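Long-range contacts in DNA endonuclease I-CvuI (Chlorella vulgaris, PDB 5A77), which cleaves double-stranded DNA as a homodimeric LAGLIDADG endonuclease and probably serves the homing of its intron: residues F12-A16 and K93-Y97; I25-I29 and A128-V134; Q40-S44 and I111-L115. All coordinates share one frame. Numbering follows the deposited sequence.

Interaction 1: F12-A16 and K93-Y97; sequences FAWLA and KLLPY
Build 12-16 as regular alpha helix, with a 2.8 Å hydrogen bond from Ala16 N to Phe12 O. In 93-97 a helix finishes its last turn at Lys93 and Leu94; the chain then turns, held by a 2.6 Å hydrogen bond from Tyr97 N to Leu94 O. The backbones come close at two points: CA to CA, Ala16 to Leu94 is 5.5 Å and Ala13 to Tyr97 5.7 Å. The small alanines allow this.

Aliphatic packing centres on Leu94 (chi1 m, chi2 t). Its CD2 lies 4.2 Å from Leu15 CG and 4.2 Å from Ala16 CB. Ala16 CB also presses on Tyr97 CB at 3.4 Å. Separately, Leu94 CD2 makes a van der Waals contact with the helix backbone, 3.4 Å from Phe12 O. Two CH-pi contacts follow. Lys93 CG sits over the ring of Phe12 (chi1 m), 4.0 Å from its centroid, while Phe12 CZ meets Lys93 CD at 3.8 Å. Ala13 CB stands over the Tyr97 ring (chi1 m), 4.3 Å from the centroid, and Phe12 CB approaches Tyr97 CE2 at 4.0 Å.

Leu15 and Ala16 open the LAGLIDADG sequence, whose helices form the dimer interface in this family. Here Ala13 and Tyr97 both pack on Leu10 of the second subunit, and Trp14 NE1 hydrogen-bonds OD2 of Asp20 of that subunit. Within the chain, Phe12 and Leu15 reach helix 55-64, and Leu95 turns to helix 102-114.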
loop_
_atom_site.group_PDB
_atom_site.type_symbol
_atom_site.label_atom_id
_atom_site.label_comp_id
_atom_site.label_asym_id
_atom_site.label_seq_id
_atom_site.Cartn_x
_atom_site.Cartn_y
_atom_site.Cartn_z
ATOM N N PHE B 12 -10.408 10.440 1.099
ATOM C CA PHE B 12 -9.282 10.890 0.284
ATOM C C PHE B 12 -7.955 10.664 1.014
ATOM O O PHE B 12 -6.926 10.407 0.389
ATOM C CB PHE B 12 -9.438 12.371 -0.090
ATOM C CG PHE B 12 -10.571 12.644 -1.049
ATOM C CD1 PHE B 12 -10.860 11.761 -2.075
ATOM C CD2 PHE B 12 -11.346 13.789 -0.920
ATOM C CE1 PHE B 12 -11.912 12.010 -2.960
ATOM C CE2 PHE B 12 -12.400 14.041 -1.792
ATOM C CZ PHE B 12 -12.683 13.150 -2.814
ATOM N N ALA B 13 -7.988 10.743 2.343
ATOM C CA ALA B 13 -6.805 10.478 3.164
ATOM C C ALA B 13 -6.484 8.980 3.177
ATOM O O ALA B 13 -5.323 8.584 3.034
ATOM C CB ALA B 13 -7.010 10.996 4.582
ATOM N N TRP B 14 -7.514 8.156 3.349
ATOM C CA TRP B 14 -7.369 6.706 3.260
ATOM C C TRP B 14 -6.807 6.326 1.896
ATOM O O TRP B 14 -5.853 5.559 1.803
ATOM C CB TRP B 14 -8.716 5.990 3.498
ATOM C CG TRP B 14 -8.642 4.495 3.277
ATOM C CD1 TRP B 14 -8.348 3.542 4.211
ATOM C CD2 TRP B 14 -8.857 3.791 2.035
ATOM N NE1 TRP B 14 -8.360 2.295 3.631
ATOM C CE2 TRP B 14 -8.668 2.418 2.316
ATOM C CE3 TRP B 14 -9.190 4.190 0.741
ATOM C CZ2 TRP B 14 -8.801 1.444 1.315
ATOM C CZ3 TRP B 14 -9.323 3.213 -0.244
ATOM C CH2 TRP B 14 -9.126 1.856 0.053
ATOM N N LEU B 15 -7.405 6.867 0.838
ATOM C CA LEU B 15 -6.981 6.560 -0.526
ATOM C C LEU B 15 -5.571 7.072 -0.800
ATOM O O LEU B 15 -4.772 6.405 -1.464
ATOM C CB LEU B 15 -7.956 7.151 -1.544
ATOM C CG LEU B 15 -7.577 6.764 -2.972
ATOM C CD1 LEU B 15 -7.439 5.251 -3.070
ATOM C CD2 LEU B 15 -8.589 7.292 -3.986
ATOM N N ALA B 16 -5.262 8.255 -0.292
ATOM C CA ALA B 16 -3.904 8.725 -0.381
ATOM C C ALA B 16 -3.007 7.702 0.294
ATOM O O ALA B 16 -1.951 7.332 -0.236
ATOM C CB ALA B 16 -3.757 10.091 0.262
ATOM N N LYS B 93 -7.240 16.105 -5.314
ATOM C CA LYS B 93 -7.983 15.471 -4.227
ATOM C C LYS B 93 -7.002 14.862 -3.255
ATOM O O LYS B 93 -7.117 15.050 -2.050
ATOM C CB LYS B 93 -8.944 14.408 -4.754
ATOM C CG LYS B 93 -10.295 14.952 -5.142
ATOM C CD LYS B 93 -10.993 14.015 -6.089
ATOM C CE LYS B 93 -12.237 14.649 -6.655
ATOM N NZ LYS B 93 -12.739 13.872 -7.827
ATOM N N LEU B 94 -6.015 14.156 -3.799
ATOM C CA LEU B 94 -5.053 13.399 -3.002
ATOM C C LEU B 94 -3.884 14.240 -2.505
ATOM O O LEU B 94 -3.408 14.052 -1.387
ATOM C CB LEU B 94 -4.528 12.219 -3.821
ATOM C CG LEU B 94 -5.669 11.288 -4.238
ATOM C CD1 LEU B 94 -5.194 10.110 -5.084
ATOM C CD2 LEU B 94 -6.381 10.805 -2.992
ATOM N N LEU B 95 -3.440 15.166 -3.353
ATOM C CA LEU B 95 -2.274 16.028 -3.126
ATOM C C LEU B 95 -2.041 16.483 -1.681
ATOM O O LEU B 95 -0.929 16.340 -1.174
ATOM C CB LEU B 95 -2.391 17.254 -4.029
ATOM C CG LEU B 95 -1.159 17.849 -4.685
ATOM C CD1 LEU B 95 -0.238 16.756 -5.182
ATOM C CD2 LEU B 95 -1.641 18.722 -5.837
ATOM N N PRO B 96 -3.081 17.010 -1.002
ATOM C CA PRO B 96 -2.849 17.402 0.395
ATOM C C PRO B 96 -2.482 16.239 1.330
ATOM O O PRO B 96 -1.988 16.486 2.436
ATOM C CB PRO B 96 -4.195 18.006 0.818
ATOM C CG PRO B 96 -4.866 18.389 -0.457
ATOM C CD PRO B 96 -4.456 17.338 -1.431
ATOM N N TYR B 97 -2.707 14.999 0.903
ATOM C CA TYR B 97 -2.443 13.861 1.781
ATOM C C TYR B 97 -1.359 12.921 1.272
ATOM O O TYR B 97 -0.845 12.114 2.036
ATOM C CB TYR B 97 -3.722 13.060 2.016
ATOM C CG TYR B 97 -4.916 13.910 2.352
ATOM C CD1 TYR B 97 -5.039 14.501 3.601
ATOM C CD2 TYR B 97 -5.919 14.132 1.415
ATOM C CE1 TYR B 97 -6.131 15.284 3.909
ATOM C CE2 TYR B 97 -7.012 14.913 1.715
ATOM C CZ TYR B 97 -7.115 15.484 2.962
ATOM O OH TYR B 97 -8.205 16.263 3.267
#

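Interaction 2: I25-I29 and A128-V134; sequences INAQI and ALLADKV. With nucleotides of chain F.
A helix lies obliquely across a strand here: the axes of 25-29 (extended) and 128-134 (alpha-helical) come within 7.2 Å, their directions 135° apart. The nearest CA pair is Ala27 to Ala131 at 5.1 Å, where two methyl side chains face each other, CB to CB 4.4 Å; so small a pair lets the helix settle close to the strand. Ala27 O, hydrogen-bonded to Arg143 NH1, lies 3.5 Å from Ala131 O merely because the backbones are so near.

Larger side chains fill the space beside this pinch. Ile29 (m, t) reaches past Ala131, its CD1 3.7 Å from Ala128 CB and its CG1 3.9 Å from Ala131 CB; CD1 also touches Asp132 OD1 at 3.8 Å, while Asp132 OD2 takes an intrachain hydrogen bond from Ala147 N. Toward the other end, Val134 (t) fills the hollow beside Ala27: its CG2 meets Ala27 CB at 3.9 Å, its CG1 lies 3.8 Å from Ile25 O and 4.0 Å from Asn26 OD1.

Asn26 and Gln28 point their CB atoms away from the helix. Asn26 ND2 donates to O5' of DC3 of chain F at 2.9 Å and weakly to its OP2 at 3.2 Å; Asn26 OD1 weakly accepts from Ala27 N. The strand is thus two-faced: Ala27 and Ile29 pack on Ala128, Ala131 and Val134 without hydrogen bonds, while Asn26 holds the DNA backbone, as expected of a LAGLIDADG DNA-binding sheet.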
loop_
_atom_site.group_PDB
_atom_site.type_symbol
_atom_site.label_atom_id
_atom_site.label_comp_id
_atom_site.label_asym_id
_atom_site.label_seq_id
_atom_site.Cartn_x
_atom_site.Cartn_y
_atom_site.Cartn_z
ATOM N N ILE B 25 1.853 6.749 -9.744
ATOM C CA ILE B 25 1.649 8.026 -10.412
ATOM C C ILE B 25 2.775 8.222 -11.407
ATOM O O ILE B 25 3.908 8.483 -11.018
ATOM C CB ILE B 25 1.605 9.183 -9.411
ATOM C CG1 ILE B 25 0.592 8.855 -8.308
ATOM C CG2 ILE B 25 1.323 10.518 -10.125
ATOM C CD1 ILE B 25 0.218 10.031 -7.457
ATOM N N ASN B 26 2.464 8.078 -12.690
ATOM C CA ASN B 26 3.509 7.935 -13.692
ATOM C C ASN B 26 3.337 8.863 -14.888
ATOM O O ASN B 26 2.303 9.509 -15.063
ATOM C CB ASN B 26 3.564 6.478 -14.173
ATOM C CG ASN B 26 4.935 6.086 -14.711
ATOM O OD1 ASN B 26 5.913 6.801 -14.522
ATOM N ND2 ASN B 26 5.007 4.938 -15.377
ATOM N N ALA B 27 4.376 8.921 -15.705
ATOM C CA ALA B 27 4.371 9.684 -16.936
ATOM C C ALA B 27 5.299 8.982 -17.904
ATOM O O ALA B 27 6.515 8.927 -17.684
ATOM C CB ALA B 27 4.810 11.104 -16.697
ATOM N N GLN B 28 4.711 8.423 -18.954
ATOM C CA GLN B 28 5.442 7.666 -19.961
ATOM C C GLN B 28 5.421 8.353 -21.314
ATOM O O GLN B 28 4.438 8.990 -21.692
ATOM C CB GLN B 28 4.855 6.262 -20.127
ATOM C CG GLN B 28 4.454 5.615 -18.843
ATOM C CD GLN B 28 3.308 4.652 -19.023
ATOM O OE1 GLN B 28 2.181 4.936 -18.616
ATOM N NE2 GLN B 28 3.588 3.504 -19.639
ATOM N N ILE B 29 6.513 8.195 -22.045
ATOM C CA ILE B 29 6.542 8.555 -23.447
ATOM C C ILE B 29 6.155 7.335 -24.288
ATOM O O ILE B 29 6.914 6.369 -24.354
ATOM C CB ILE B 29 7.928 9.053 -23.856
ATOM C CG1 ILE B 29 8.294 10.282 -23.023
ATOM C CG2 ILE B 29 7.956 9.378 -25.345
ATOM C CD1 ILE B 29 9.776 10.604 -23.005
ATOM N N ALA B 128 8.290 15.783 -22.481
ATOM C CA ALA B 128 9.050 14.534 -22.447
ATOM C C ALA B 128 10.153 14.574 -21.382
ATOM O O ALA B 128 10.383 13.592 -20.670
ATOM C CB ALA B 128 9.648 14.238 -23.810
ATOM N N LEU B 129 10.830 15.710 -21.266
ATOM C CA LEU B 129 11.896 15.838 -20.274
ATOM C C LEU B 129 11.370 15.738 -18.824
ATOM O O LEU B 129 12.067 15.254 -17.940
ATOM C CB LEU B 129 12.652 17.149 -20.486
ATOM C CG LEU B 129 13.747 17.017 -21.547
ATOM C CD1 LEU B 129 14.157 18.375 -22.141
ATOM C CD2 LEU B 129 14.953 16.312 -20.946
ATOM N N LEU B 130 10.137 16.182 -18.603
ATOM C CA LEU B 130 9.470 16.041 -17.322
ATOM C C LEU B 130 9.027 14.587 -17.117
ATOM O O LEU B 130 8.896 14.121 -15.982
ATOM C CB LEU B 130 8.264 16.981 -17.239
ATOM C CG LEU B 130 8.503 18.467 -17.004
ATOM C CD1 LEU B 130 7.194 19.246 -16.991
ATOM C CD2 LEU B 130 9.243 18.656 -15.694
ATOM N N ALA B 131 8.798 13.870 -18.216
ATOM C CA ALA B 131 8.459 12.457 -18.120
ATOM C C ALA B 131 9.614 11.656 -17.514
ATOM O O ALA B 131 9.388 10.746 -16.718
ATOM C CB ALA B 131 8.085 11.895 -19.472
ATOM N N ASP B 132 10.844 11.983 -17.898
ATOM C CA ASP B 132 12.008 11.273 -17.369
ATOM C C ASP B 132 12.259 11.584 -15.917
ATOM O O ASP B 132 12.794 10.744 -15.195
ATOM C CB ASP B 132 13.281 11.591 -18.153
ATOM C CG ASP B 132 13.127 11.371 -19.637
ATOM O OD1 ASP B 132 12.182 10.646 -20.046
ATOM O OD2 ASP B 132 13.975 11.914 -20.387
ATOM N N LYS B 133 11.895 12.787 -15.484
ATOM C CA LYS B 133 12.106 13.143 -14.085
ATOM C C LYS B 133 11.152 12.403 -13.160
ATOM O O LYS B 133 11.550 12.002 -12.062
ATOM C CB LYS B 133 11.968 14.640 -13.863
ATOM C CG LYS B 133 13.298 15.309 -13.651
ATOM C CD LYS B 133 13.117 16.659 -13.008
ATOM C CE LYS B 133 14.447 17.278 -12.645
ATOM N NZ LYS B 133 14.240 18.399 -11.680
ATOM N N VAL B 134 9.901 12.230 -13.593
ATOM C CA VAL B 134 8.972 11.386 -12.863
ATOM C C VAL B 134 9.593 10.012 -12.755
ATOM O O VAL B 134 9.504 9.338 -11.722
ATOM C CB VAL B 134 7.612 11.246 -13.546
ATOM C CG1 VAL B 134 6.710 10.298 -12.737
ATOM C CG2 VAL B 134 6.950 12.620 -13.753
ATOM P P DC F 3 8.265 3.190 -15.425
ATOM O OP1 DC F 3 9.578 2.967 -16.064
ATOM O OP2 DC F 3 8.060 4.369 -14.564
ATOM O "O5'" DC F 3 7.061 3.202 -16.494
ATOM C "C5'" DC F 3 7.298 2.927 -17.866
ATOM C "C4'" DC F 3 7.670 1.474 -18.092
ATOM O "O4'" DC F 3 6.879 0.627 -17.224
ATOM C "C3'" DC F 3 7.402 0.979 -19.502
ATOM O "O3'" DC F 3 8.555 1.214 -20.329
ATOM C "C2'" DC F 3 7.139 -0.510 -19.304
ATOM C "C1'" DC F 3 6.513 -0.563 -17.903
ATOM N N1 DC F 3 4.997 -0.698 -17.874
ATOM C C2 DC F 3 4.388 -1.856 -18.374
ATOM O O2 DC F 3 5.094 -2.745 -18.864
ATOM N N3 DC F 3 3.033 -1.966 -18.319
ATOM C C4 DC F 3 2.307 -0.985 -17.787
ATOM N N4 DC F 3 0.989 -1.143 -17.743
ATOM C C5 DC F 3 2.908 0.197 -17.258
ATOM C C6 DC F 3 4.241 0.295 -17.318
#

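Interaction 3: Q40-S44 and I111-L115; sequences QVRVS and IIKKL. With nucleotides of chain F; nucleotides of chain C.
This contact belongs to the DNA-binding saddle of the LAGLIDADG fold, in which an antiparallel sheet carries DNA on one face and helices on the other. The strand 40-44 is in beta conformation, so its side chains alternate. Val41 and Val43 point their CB atoms at 111-115, which brings in the C-terminal part of helix 102-114 and Leu115; Arg42 points away. The CA register pairs Val43 with Ile112 (7.6 Å) and Val41 with Leu115 (7.9 Å), a spacing filled by side chains.

Ile111 (m, t) bridges both valines: its CG2 is 3.9 Å from Val41 CG1 and 3.9 Å from Val43 CG1. Val43 (m) turns CG2 to Ile112 CG1 at 4.0 Å and to Leu115 CD1 at 4.2 Å, and Leu115 CD2 rests 3.8 Å from Val41 O. On the DNA side, Arg42 NH1 donates to O4 of DT5 of chain F at 2.6 Å, reading a major-groove atom of the base. Gln40 NE2 lies 3.2 Å from C2' of DA3 of chain C.

Strand 23-31 pairs alongside through Gln28 and Asn26. Behind the sheet, Val43 also touches Leu87 of helix 84-94, Ile111 packs on Leu130 of helix 121-135, and Lys114 forms a salt bridge with Glu126 there.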
loop_
_atom_site.group_PDB
_atom_site.type_symbol
_atom_site.label_atom_id
_atom_site.label_comp_id
_atom_site.label_asym_id
_atom_site.label_seq_id
_atom_site.Cartn_x
_atom_site.Cartn_y
_atom_site.Cartn_z
ATOM N N GLN B 40 3.550 10.510 -27.738
ATOM C CA GLN B 40 2.547 11.010 -26.810
ATOM C C GLN B 40 3.125 10.873 -25.410
ATOM O O GLN B 40 3.791 9.883 -25.112
ATOM C CB GLN B 40 1.231 10.213 -26.939
ATOM C CG GLN B 40 0.123 10.627 -25.972
ATOM C CD GLN B 40 -0.746 9.452 -25.501
ATOM O OE1 GLN B 40 -0.503 8.299 -25.852
ATOM N NE2 GLN B 40 -1.746 9.750 -24.681
ATOM N N VAL B 41 2.899 11.856 -24.551
ATOM C CA VAL B 41 3.262 11.688 -23.149
ATOM C C VAL B 41 1.999 11.278 -22.388
ATOM O O VAL B 41 1.019 12.031 -22.345
ATOM C CB VAL B 41 3.891 12.961 -22.564
ATOM C CG1 VAL B 41 3.960 12.884 -21.059
ATOM C CG2 VAL B 41 5.301 13.161 -23.134
ATOM N N ARG B 42 1.997 10.061 -21.844
ATOM C CA ARG B 42 0.827 9.550 -21.134
ATOM C C ARG B 42 0.982 9.828 -19.652
ATOM O O ARG B 42 2.003 9.498 -19.081
ATOM C CB ARG B 42 0.636 8.040 -21.386
ATOM C CG ARG B 42 -0.443 7.343 -20.512
ATOM C CD ARG B 42 -0.624 5.837 -20.867
ATOM N NE ARG B 42 -0.953 5.668 -22.284
ATOM C CZ ARG B 42 -0.635 4.610 -23.027
ATOM N NH1 ARG B 42 0.021 3.587 -22.488
ATOM N NH2 ARG B 42 -0.964 4.587 -24.322
ATOM N N VAL B 43 -0.017 10.462 -19.045
ATOM C CA VAL B 43 -0.078 10.604 -17.598
ATOM C C VAL B 43 -1.104 9.615 -16.996
ATOM O O VAL B 43 -2.170 9.381 -17.586
ATOM C CB VAL B 43 -0.433 12.051 -17.190
ATOM C CG1 VAL B 43 0.648 13.025 -17.655
ATOM C CG2 VAL B 43 -1.779 12.449 -17.748
ATOM N N SER B 44 -0.787 9.027 -15.841
ATOM C CA SER B 44 -1.718 8.098 -15.193
ATOM C C SER B 44 -1.481 7.851 -13.711
ATOM O O SER B 44 -0.339 7.766 -13.246
ATOM C CB SER B 44 -1.712 6.742 -15.910
ATOM O OG SER B 44 -0.403 6.217 -16.018
ATOM N N ILE B 111 3.116 18.514 -15.992
ATOM C CA ILE B 111 2.965 17.949 -17.337
ATOM C C ILE B 111 1.567 18.157 -17.914
ATOM O O ILE B 111 1.412 18.433 -19.099
ATOM C CB ILE B 111 3.256 16.443 -17.376
ATOM C CG1 ILE B 111 4.666 16.144 -16.873
ATOM C CG2 ILE B 111 3.055 15.899 -18.793
ATOM C CD1 ILE B 111 5.076 14.697 -17.088
ATOM N N ILE B 112 0.542 18.002 -17.083
ATOM C CA ILE B 112 -0.821 18.146 -17.569
ATOM C C ILE B 112 -1.023 19.590 -18.025
ATOM O O ILE B 112 -1.836 19.867 -18.915
ATOM C CB ILE B 112 -1.859 17.746 -16.498
ATOM C CG1 ILE B 112 -1.896 16.220 -16.336
ATOM C CG2 ILE B 112 -3.257 18.233 -16.871
ATOM C CD1 ILE B 112 -2.648 15.743 -15.086
ATOM N N LYS B 113 -0.243 20.497 -17.442
ATOM C CA LYS B 113 -0.307 21.909 -17.812
ATOM C C LYS B 113 -0.030 22.151 -19.300
ATOM O O LYS B 113 -0.674 22.996 -19.919
ATOM C CB LYS B 113 0.667 22.721 -16.959
ATOM C CG LYS B 113 -0.004 23.838 -16.184
ATOM C CD LYS B 113 0.881 24.336 -15.054
ATOM C CE LYS B 113 0.521 23.631 -13.748
ATOM N NZ LYS B 113 0.810 24.452 -12.530
ATOM N N LYS B 114 0.894 21.378 -19.867
ATOM C CA LYS B 114 1.329 21.572 -21.242
ATOM C C LYS B 114 0.731 20.615 -22.290
ATOM O O LYS B 114 0.910 20.834 -23.490
ATOM C CB LYS B 114 2.848 21.478 -21.305
ATOM C CG LYS B 114 3.513 21.730 -19.978
ATOM C CD LYS B 114 4.999 21.902 -20.125
ATOM C CE LYS B 114 5.444 23.032 -19.236
ATOM N NZ LYS B 114 6.790 23.510 -19.615
ATOM N N LEU B 115 0.031 19.569 -21.855
ATOM C CA LEU B 115 -0.569 18.615 -22.794
ATOM C C LEU B 115 -1.498 19.272 -23.813
ATOM O O LEU B 115 -1.500 18.869 -24.974
ATOM C CB LEU B 115 -1.340 17.509 -22.056
ATOM C CG LEU B 115 -0.558 16.561 -21.151
ATOM C CD1 LEU B 115 -1.523 15.592 -20.485
ATOM C CD2 LEU B 115 0.513 15.817 -21.934
ATOM P P DT F 5 6.573 -1.569 -27.399
ATOM O OP1 DT F 5 7.369 -2.342 -28.379
ATOM O OP2 DT F 5 6.386 -0.117 -27.608
ATOM O "O5'" DT F 5 5.097 -2.193 -27.272
ATOM C "C5'" DT F 5 4.899 -3.469 -26.678
ATOM C "C4'" DT F 5 3.501 -3.982 -26.970
ATOM O "O4'" DT F 5 2.566 -3.465 -25.984
ATOM C "C3'" DT F 5 2.935 -3.586 -28.336
ATOM O "O3'" DT F 5 2.292 -4.706 -28.936
ATOM C "C2'" DT F 5 1.935 -2.480 -27.997
ATOM C "C1'" DT F 5 1.436 -2.923 -26.636
ATOM N N1 DT F 5 0.911 -1.805 -25.802
ATOM C C2 DT F 5 -0.393 -1.838 -25.372
ATOM O O2 DT F 5 -1.164 -2.744 -25.643
ATOM N N3 DT F 5 -0.768 -0.769 -24.601
ATOM C C4 DT F 5 0.015 0.305 -24.215
ATOM O O4 DT F 5 -0.421 1.219 -23.516
ATOM C C5 DT F 5 1.379 0.279 -24.697
ATOM C C7 DT F 5 2.327 1.405 -24.368
ATOM C C6 DT F 5 1.755 -0.767 -25.457
ATOM P P DA C 3 -4.001 14.537 -27.721
ATOM O OP1 DA C 3 -4.747 15.672 -27.122
ATOM O OP2 DA C 3 -2.527 14.432 -27.711
ATOM O "O5'" DA C 3 -4.529 13.170 -27.040
ATOM C "C5'" DA C 3 -5.890 13.069 -26.631
ATOM C "C4'" DA C 3 -6.229 11.679 -26.124
ATOM O "O4'" DA C 3 -6.423 10.761 -27.234
ATOM C "C3'" DA C 3 -5.179 11.016 -25.219
ATOM O "O3'" DA C 3 -5.868 10.302 -24.225
ATOM C "C2'" DA C 3 -4.510 10.043 -26.187
ATOM C "C1'" DA C 3 -5.753 9.573 -26.916
ATOM N N9 DA C 3 -5.517 8.775 -28.117
ATOM C C8 DA C 3 -4.456 8.856 -28.979
ATOM N N7 DA C 3 -4.504 7.986 -29.962
ATOM C C5 DA C 3 -5.675 7.275 -29.720
ATOM C C6 DA C 3 -6.309 6.213 -30.409
ATOM N N6 DA C 3 -5.809 5.650 -31.515
ATOM N N1 DA C 3 -7.478 5.740 -29.902
ATOM C C2 DA C 3 -7.971 6.294 -28.783
ATOM N N3 DA C 3 -7.466 7.297 -28.050
ATOM C C4 DA C 3 -6.307 7.749 -28.584
#

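From the N terminus, helix 6-22 runs straight into strand 23-31, and strand 39-50 follows. Interaction 1 closes first, when the end of helix 84-94 returns to 12-16. Interaction 3 closes next, through helix 102-114, and interaction 2 last, through helix 121-135. Interaction 3 is therefore nested inside the loop of interaction 2, while interaction 1 crosses both. Interactions 2 and 3 touch, centres about 8 Å apart: Gln28 O meets Arg42 N at 2.7 Å, and Ile111 CD1 touches Ala27 CB at 3.6 Å, so two helices share one sheet. Interaction 1, with its centre over 20 Å from theirs, ties in the dimer helix.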